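Acylneuraminate lyase (Mycoplasma synoviae, PDB 4N4P) is a TIM-barrel protein of the dihydrodipicolinate synthetase family that assembles from four chains. Local coordinates at residues 11-16 against 44-49; 28-33 against 66-71. All coordinates share one frame; numbering follows the deposited sequence.

Contact 1: residues 11-16 against 44-49; sequences FPAMVT and GIYITG
The seam between the first two parallel strands of a TIM barrel joins Pro12 and Met14 to Tyr46. Tyr46 N donates to Pro12 O at 2.9 Å in a nearly straight bond (168° at the hydrogen), the donor tilted 20° from the carbonyl plane. Two residues further along the strand's path, Met14 N donates to Tyr46 O at 2.8 Å. The two bonds enclose Ala13, which forms a single parallel bridge with Tyr46. Phe11 begins the seam by laying a ring face over the backbone of Gly44, whose CA stands 3.7 Å from the Phe11 ring centroid in a CH-pi contact, offset toward the rim. Gly44 O also takes a CA-H...O contact from Phe11.

In this (βα)8 architecture one face of each strand looks into the barrel and the other meets the helical layer. Tyr46 shows the first direction: its ring edge meets Ala13 CB, and its OH hydrogen-bonds to Tyr139 and Ser107 on other strands. Met14 goes the other way, toward helices 26-39 and 59-73. Its CB rests 3.7 Å from Ile45 CG2. Chi1 (-163°) sets CG anti to the backbone N, beside the carbonyl carbon, where CG also comes within 4.2 Å of Ile45 CG2; SD lies 4.2 Å from Ile47 CG2, the two side chains running side by side.

Beyond the strand ends the two segments diverge and two waters bridge them. One donates to Met14 O and Thr16 OG1 and accepts from Thr48 N. The second donates to Met14 O and Tyr46 O and accepts from Gly49 N, giving these buried backbone groups polar partners.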
ATOM      1  N   PHE A  11      14.413 -22.724 -16.064  1.00  7.07           N
ATOM      2  CA  PHE A  11      14.944 -21.708 -16.982  1.00  7.24           C
ATOM      3  C   PHE A  11      15.597 -20.584 -16.161  1.00  7.34           C
ATOM      4  O   PHE A  11      14.911 -19.633 -15.798  1.00  7.57           O
ATOM      5  CB  PHE A  11      13.800 -21.095 -17.780  1.00  7.26           C
ATOM      6  CG  PHE A  11      13.228 -22.005 -18.839  1.00  8.80           C
ATOM      7  CD1 PHE A  11      12.591 -23.188 -18.491  1.00 10.38           C
ATOM      8  CD2 PHE A  11      13.347 -21.674 -20.174  1.00 10.70           C
ATOM      9  CE1 PHE A  11      12.072 -24.040 -19.471  1.00 11.00           C
ATOM     10  CE2 PHE A  11      12.807 -22.501 -21.180  1.00 11.73           C
ATOM     11  CZ  PHE A  11      12.204 -23.687 -20.833  1.00 12.55           C
ATOM     12  N   PRO A  12      16.912 -20.661 -15.908  1.00  7.54           N
ATOM     13  CA  PRO A  12      17.583 -19.520 -15.285  1.00  7.31           C
ATOM     14  C   PRO A  12      17.375 -18.258 -16.121  1.00  8.02           C
ATOM     15  O   PRO A  12      17.415 -18.289 -17.378  1.00  8.44           O
ATOM     16  CB  PRO A  12      19.075 -19.914 -15.314  1.00  8.30           C
ATOM     17  CG  PRO A  12      19.155 -21.007 -16.403  1.00  8.70           C
ATOM     18  CD  PRO A  12      17.864 -21.738 -16.258  1.00  6.95           C
ATOM     19  N   ALA A  13      17.128 -17.158 -15.428  1.00  7.22           N
ATOM     20  CA  ALA A  13      17.128 -15.840 -16.052  1.00  7.56           C
ATOM     21  C   ALA A  13      18.584 -15.393 -16.139  1.00  8.21           C
ATOM     22  O   ALA A  13      19.176 -14.900 -15.166  1.00  8.45           O
ATOM     23  CB  ALA A  13      16.289 -14.861 -15.243  1.00  6.98           C
ATOM     24  N   MET A  14      19.167 -15.623 -17.301  1.00  7.84           N
ATOM     25  CA  MET A  14      20.614 -15.537 -17.485  1.00  9.06           C
ATOM     26  C   MET A  14      21.160 -14.152 -17.195  1.00  8.59           C
ATOM     27  O   MET A  14      20.593 -13.183 -17.634  1.00  8.63           O
ATOM     28  CB  MET A  14      20.970 -15.882 -18.931  1.00  8.55           C
ATOM     29  CG  MET A  14      22.455 -16.223 -19.085  1.00 10.76           C
ATOM     30  SD  MET A  14      22.868 -16.464 -20.808  1.00 13.23           S
ATOM     31  CE  MET A  14      23.058 -14.788 -21.375  1.00 10.88           C
ATOM     32  N   VAL A  15      22.267 -14.100 -16.460  1.00  9.51           N
ATOM     33  CA  VAL A  15      23.018 -12.859 -16.277  1.00  9.80           C
ATOM     34  C   VAL A  15      23.726 -12.502 -17.590  1.00 10.25           C
ATOM     35  O   VAL A  15      24.076 -13.387 -18.376  1.00 11.93           O
ATOM     36  CB  VAL A  15      24.027 -12.972 -15.106  1.00  8.76           C
ATOM     37  CG1 VAL A  15      23.259 -13.180 -13.800  1.00  9.57           C
ATOM     38  CG2 VAL A  15      25.043 -14.127 -15.331  1.00 11.06           C
ATOM     39  N   THR A  16      23.944 -11.214 -17.807  1.00 10.20           N
ATOM     40  CA  THR A  16      24.706 -10.748 -18.976  1.00 11.29           C
ATOM     41  C   THR A  16      26.136 -10.315 -18.579  1.00 10.84           C
ATOM     42  O   THR A  16      26.298  -9.325 -17.889  1.00 11.75           O
ATOM     43  CB  THR A  16      23.953  -9.598 -19.728  1.00 10.67           C
ATOM     44  OG1 THR A  16      22.612 -10.015 -20.029  1.00 12.14           O
ATOM     45  CG2 THR A  16      24.676  -9.260 -21.047  1.00 12.33           C
ATOM     46  N   GLY A  44      16.211 -24.928 -19.963  1.00  7.55           N
ATOM     47  CA  GLY A  44      16.141 -23.830 -20.893  1.00  7.79           C
ATOM     48  C   GLY A  44      16.822 -22.619 -20.306  1.00  8.02           C
ATOM     49  O   GLY A  44      17.220 -22.628 -19.126  1.00  7.76           O
ATOM     50  N   ILE A  45      16.931 -21.557 -21.113  1.00  7.68           N
ATOM     51  CA  ILE A  45      17.542 -20.307 -20.645  1.00  7.55           C
ATOM     52  C   ILE A  45      16.650 -19.157 -21.055  1.00  8.08           C
ATOM     53  O   ILE A  45      16.148 -19.122 -22.193  1.00  9.15           O
ATOM     54  CB  ILE A  45      18.970 -20.088 -21.247  1.00  6.80           C
ATOM     55  CG1 ILE A  45      19.861 -21.273 -20.914  1.00  7.15           C
ATOM     56  CG2 ILE A  45      19.618 -18.812 -20.673  1.00  7.42           C
ATOM     57  CD1 ILE A  45      21.163 -21.329 -21.741  1.00  9.06           C
ATOM     58  N   TYR A  46      16.453 -18.207 -20.137  1.00  8.07           N
ATOM     59  CA  TYR A  46      15.646 -17.028 -20.363  1.00  7.88           C
ATOM     60  C   TYR A  46      16.607 -15.847 -20.385  1.00  8.54           C
ATOM     61  O   TYR A  46      17.242 -15.553 -19.372  1.00  7.62           O
ATOM     62  CB  TYR A  46      14.657 -16.862 -19.199  1.00  7.04           C
ATOM     63  CG  TYR A  46      13.723 -15.675 -19.294  1.00  8.61           C
ATOM     64  CD1 TYR A  46      12.604 -15.721 -20.112  1.00  8.32           C
ATOM     65  CD2 TYR A  46      13.937 -14.516 -18.526  1.00  6.83           C
ATOM     66  CE1 TYR A  46      11.719 -14.652 -20.190  1.00 10.49           C
ATOM     67  CE2 TYR A  46      13.056 -13.434 -18.599  1.00 11.22           C
ATOM     68  CZ  TYR A  46      11.952 -13.508 -19.444  1.00 10.51           C
ATOM     69  OH  TYR A  46      11.043 -12.489 -19.560  1.00 11.08           O
ATOM     70  N   ILE A  47      16.747 -15.207 -21.547  1.00  9.05           N
ATOM     71  CA  ILE A  47      17.784 -14.196 -21.711  1.00  9.82           C
ATOM     72  C   ILE A  47      17.250 -12.786 -21.757  1.00  9.29           C
ATOM     73  O   ILE A  47      16.078 -12.559 -22.064  1.00  9.96           O
ATOM     74  CB  ILE A  47      18.696 -14.467 -22.928  1.00 10.05           C
ATOM     75  CG1 ILE A  47      17.925 -14.195 -24.230  1.00 11.35           C
ATOM     76  CG2 ILE A  47      19.279 -15.887 -22.820  1.00 10.64           C
ATOM     77  CD1 ILE A  47      18.847 -13.943 -25.449  1.00 11.97           C
ATOM     78  N   THR A  48      18.152 -11.841 -21.481  1.00  9.61           N
ATOM     79  CA  THR A  48      17.898 -10.399 -21.515  1.00 10.30           C
ATOM     80  C   THR A  48      16.634  -9.937 -20.788  1.00  9.95           C
ATOM     81  O   THR A  48      15.925  -9.048 -21.252  1.00  9.37           O
ATOM     82  CB  THR A  48      18.009  -9.783 -22.969  1.00 10.37           C
ATOM     83  OG1 THR A  48      17.106 -10.454 -23.872  1.00  9.21           O
ATOM     84  CG2 THR A  48      19.445  -9.942 -23.475  1.00 10.78           C
ATOM     85  N   GLY A  49      16.389 -10.531 -19.626  1.00 10.29           N
ATOM     86  CA  GLY A  49      15.301 -10.083 -18.770  1.00  9.94           C
ATOM     87  C   GLY A  49      15.932  -9.167 -17.724  1.00 10.43           C
ATOM     88  O   GLY A  49      17.088  -8.760 -17.876  1.00  9.22           O
TER
HETATM   89  O   HOH W   1      20.748 -12.146 -20.292  1.00 10.34           O
HETATM   90  O   HOH W   2      17.731 -12.885 -18.314  1.00 10.66           O

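Contact 2: residues 28-33 against 66-71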
ATOM      1  N   GLY A  28      32.310 -14.125 -22.529  1.00 15.39           N
ATOM      2  CA  GLY A  28      31.629 -14.503 -21.287  1.00 15.80           C
ATOM      3  C   GLY A  28      30.205 -15.011 -21.495  1.00 16.10           C
ATOM      4  O   GLY A  28      29.746 -15.902 -20.771  1.00 14.99           O
ATOM      5  N   VAL A  29      29.492 -14.436 -22.469  1.00 16.20           N
ATOM      6  CA  VAL A  29      28.125 -14.903 -22.761  1.00 16.52           C
ATOM      7  C   VAL A  29      28.169 -16.401 -23.091  1.00 16.59           C
ATOM      8  O   VAL A  29      27.393 -17.205 -22.558  1.00 15.50           O
ATOM      9  CB  VAL A  29      27.468 -14.094 -23.905  1.00 16.01           C
ATOM     10  CG1 VAL A  29      26.135 -14.731 -24.315  1.00 15.65           C
ATOM     11  CG2 VAL A  29      27.282 -12.635 -23.491  1.00 16.87           C
ATOM     12  N   LYS A  30      29.129 -16.802 -23.929  1.00 16.91           N
ATOM     13  CA  LYS A  30      29.222 -18.205 -24.303  1.00 16.81           C
ATOM     14  C   LYS A  30      29.577 -19.097 -23.115  1.00 15.64           C
ATOM     15  O   LYS A  30      29.014 -20.191 -22.969  1.00 15.05           O
ATOM     16  CB  LYS A  30      30.208 -18.425 -25.461  1.00 18.12           C
ATOM     17  CG  LYS A  30      30.070 -17.438 -26.642  1.00 21.75           C
ATOM     18  CD  LYS A  30      29.141 -17.991 -27.720  1.00 25.82           C
ATOM     19  CE  LYS A  30      29.199 -17.221 -29.013  1.00 26.77           C
ATOM     20  NZ  LYS A  30      29.792 -17.963 -30.188  1.00 28.98           N
ATOM     21  N   GLU A  31      30.479 -18.634 -22.247  1.00 14.23           N
ATOM     22  CA  GLU A  31      30.848 -19.444 -21.077  1.00 13.04           C
ATOM     23  C   GLU A  31      29.672 -19.591 -20.109  1.00 11.54           C
ATOM     24  O   GLU A  31      29.488 -20.645 -19.529  1.00 11.29           O
ATOM     25  CB  GLU A  31      32.037 -18.850 -20.321  1.00 13.98           C
ATOM     26  CG  GLU A  31      33.360 -18.887 -21.097  1.00 15.30           C
ATOM     27  CD  GLU A  31      34.552 -18.577 -20.207  1.00 22.16           C
ATOM     28  OE1 GLU A  31      34.516 -18.877 -18.982  1.00 19.87           O
ATOM     29  OE2 GLU A  31      35.546 -18.037 -20.743  1.00 24.83           O
ATOM     30  N   VAL A  32      28.906 -18.527 -19.910  1.00 11.11           N
ATOM     31  CA  VAL A  32      27.733 -18.627 -19.035  1.00 10.94           C
ATOM     32  C   VAL A  32      26.732 -19.632 -19.611  1.00 11.03           C
ATOM     33  O   VAL A  32      26.172 -20.428 -18.879  1.00 10.17           O
ATOM     34  CB  VAL A  32      27.071 -17.257 -18.819  1.00 10.93           C
ATOM     35  CG1 VAL A  32      25.641 -17.391 -18.271  1.00 10.97           C
ATOM     36  CG2 VAL A  32      27.964 -16.406 -17.890  1.00 11.54           C
ATOM     37  N   VAL A  33      26.481 -19.564 -20.918  1.00 10.23           N
ATOM     38  CA  VAL A  33      25.553 -20.525 -21.553  1.00 10.51           C
ATOM     39  C   VAL A  33      26.028 -21.962 -21.319  1.00 10.52           C
ATOM     40  O   VAL A  33      25.255 -22.820 -20.863  1.00 10.36           O
ATOM     41  CB  VAL A  33      25.314 -20.217 -23.065  1.00 10.04           C
ATOM     42  CG1 VAL A  33      24.478 -21.357 -23.761  1.00 10.12           C
ATOM     43  CG2 VAL A  33      24.604 -18.883 -23.238  1.00 11.05           C
ATOM     44  N   MET A  66      21.729 -11.997 -28.061  1.00 11.60           N
ATOM     45  CA  MET A  66      20.807 -12.982 -28.642  1.00 11.42           C
ATOM     46  C   MET A  66      21.543 -13.913 -29.606  1.00 12.10           C
ATOM     47  O   MET A  66      21.302 -15.139 -29.625  1.00 11.28           O
ATOM     48  CB  MET A  66      19.669 -12.282 -29.347  1.00 11.93           C
ATOM     49  CG  MET A  66      18.705 -11.572 -28.394  1.00 11.09           C
ATOM     50  SD  MET A  66      17.499 -10.520 -29.179  1.00 13.93           S
ATOM     51  CE  MET A  66      16.424 -11.725 -29.983  1.00 11.49           C
ATOM     52  N   LYS A  67      22.426 -13.331 -30.426  1.00 11.26           N
ATOM     53  CA  LYS A  67      23.220 -14.132 -31.374  1.00 12.19           C
ATOM     54  C   LYS A  67      24.167 -15.069 -30.663  1.00 11.75           C
ATOM     55  O   LYS A  67      24.238 -16.257 -30.989  1.00 11.92           O
ATOM     56  CB  LYS A  67      24.011 -13.221 -32.331  1.00 12.17           C
ATOM     57  CG  LYS A  67      23.125 -12.460 -33.231  1.00 16.04           C
ATOM     58  CD  LYS A  67      23.787 -11.208 -33.774  1.00 22.09           C
ATOM     59  CE  LYS A  67      22.908 -10.568 -34.814  1.00 25.61           C
ATOM     60  NZ  LYS A  67      22.602 -11.548 -35.912  1.00 28.01           N
ATOM     61  N   LEU A  68      24.880 -14.544 -29.673  1.00 11.19           N
ATOM     62  CA  LEU A  68      25.899 -15.306 -28.973  1.00 12.14           C
ATOM     63  C   LEU A  68      25.289 -16.459 -28.201  1.00 11.21           C
ATOM     64  O   LEU A  68      25.874 -17.540 -28.141  1.00 10.71           O
ATOM     65  CB  LEU A  68      26.693 -14.413 -28.024  1.00 12.48           C
ATOM     66  CG  LEU A  68      27.588 -13.321 -28.611  1.00 14.81           C
ATOM     67  CD1 LEU A  68      28.039 -12.383 -27.486  1.00 15.24           C
ATOM     68  CD2 LEU A  68      28.790 -13.885 -29.382  1.00 17.48           C
ATOM     69  N   VAL A  69      24.108 -16.231 -27.629  1.00 10.64           N
ATOM     70  CA  VAL A  69      23.440 -17.288 -26.874  1.00  9.99           C
ATOM     71  C   VAL A  69      22.981 -18.419 -27.794  1.00 10.81           C
ATOM     72  O   VAL A  69      23.194 -19.614 -27.501  1.00  9.80           O
ATOM     73  CB  VAL A  69      22.240 -16.742 -26.048  1.00 10.22           C
ATOM     74  CG1 VAL A  69      21.367 -17.880 -25.540  1.00  9.41           C
ATOM     75  CG2 VAL A  69      22.762 -15.910 -24.861  1.00  9.20           C
ATOM     76  N   ALA A  70      22.358 -18.041 -28.905  1.00 11.41           N
ATOM     77  CA  ALA A  70      21.859 -19.036 -29.855  1.00 11.88           C
ATOM     78  C   ALA A  70      23.014 -19.867 -30.414  1.00 13.41           C
ATOM     79  O   ALA A  70      22.893 -21.089 -30.531  1.00 13.50           O
ATOM     80  CB  ALA A  70      21.088 -18.381 -30.954  1.00 12.41           C
ATOM     81  N   GLU A  71      24.131 -19.203 -30.718  1.00 13.33           N
ATOM     82  CA  GLU A  71      25.376 -19.877 -31.125  1.00 14.45           C
ATOM     83  C   GLU A  71      25.915 -20.853 -30.101  1.00 13.82           C
ATOM     84  O   GLU A  71      26.112 -22.035 -30.400  1.00 14.79           O
ATOM     85  CB  GLU A  71      26.450 -18.841 -31.502  1.00 15.01           C
ATOM     86  CG  GLU A  71      26.075 -18.071 -32.760  1.00 20.57           C
ATOM     87  CD  GLU A  71      27.086 -16.995 -33.139  1.00 25.49           C
ATOM     88  OE1 GLU A  71      28.128 -16.851 -32.447  1.00 28.13           O
ATOM     89  OE2 GLU A  71      26.820 -16.295 -34.142  1.00 29.39           O
TER
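Helix-to-helix packing in the outer layer of the TIM barrel brings Val29, Lys30 and Val33 of helix 26-39 against Leu68, Val69 and Glu71 of helix 59-73. The local axes come within 8.8 Å and run in the same general sense, 41° apart. The buried side of the interface is branched aliphatic. Val29 CG1 meets Val69 CG2 at 3.6 Å and also touches Leu68 CB, the valine crossing both partners at about a right angle. Val69 CG2 is shared: Val33 CG2 approaches the same methyl at 3.9 Å, with Val29 and Val33 one helical turn apart.

Toward solvent, the aliphatic part of Lys30 takes over. Its chain bends at chi2 (-93°), and the methylenes beyond cross Leu68, CD lying 3.3 Å from Leu68 O and CE pressing on Leu68 CD2 at 3.4 Å, closer than two carbons normally pack. A further bend at chi4 (113°) sets the ammonium beside Glu71, whose chain is extended beyond CG. The salt bridge closes there, Lys30 NZ donating to the anti lone pair of Glu71 OE1 at 3.0 Å.

Contacts 1 and 2 illustrate how a βα barrel joins strand pairing to the helix pairing outside it. Strand 9-12, helix 26-39, strand 44-47 and helix 59-73 follow in chain order; the two strands pair in parallel, and the two helices pack beside each other with their directions in the same general sense. The centres of the two contacts are 11 Å apart. Met14 is the main connection: its CG lies 3.5 Å from Val32 CG1, its SD 3.8 Å from Val33 CG2, and its CE 3.7 Å from Val69 CG2, so one side chain reaches both helices. Ile47 adds a second connection, CD1 to Met66 CG at 3.8 Å. Contact 1 is wholly buried near the chain's centre, whereas contact 2 is only partly buried and ends at the Lys30–Glu71 pair nearer solvent.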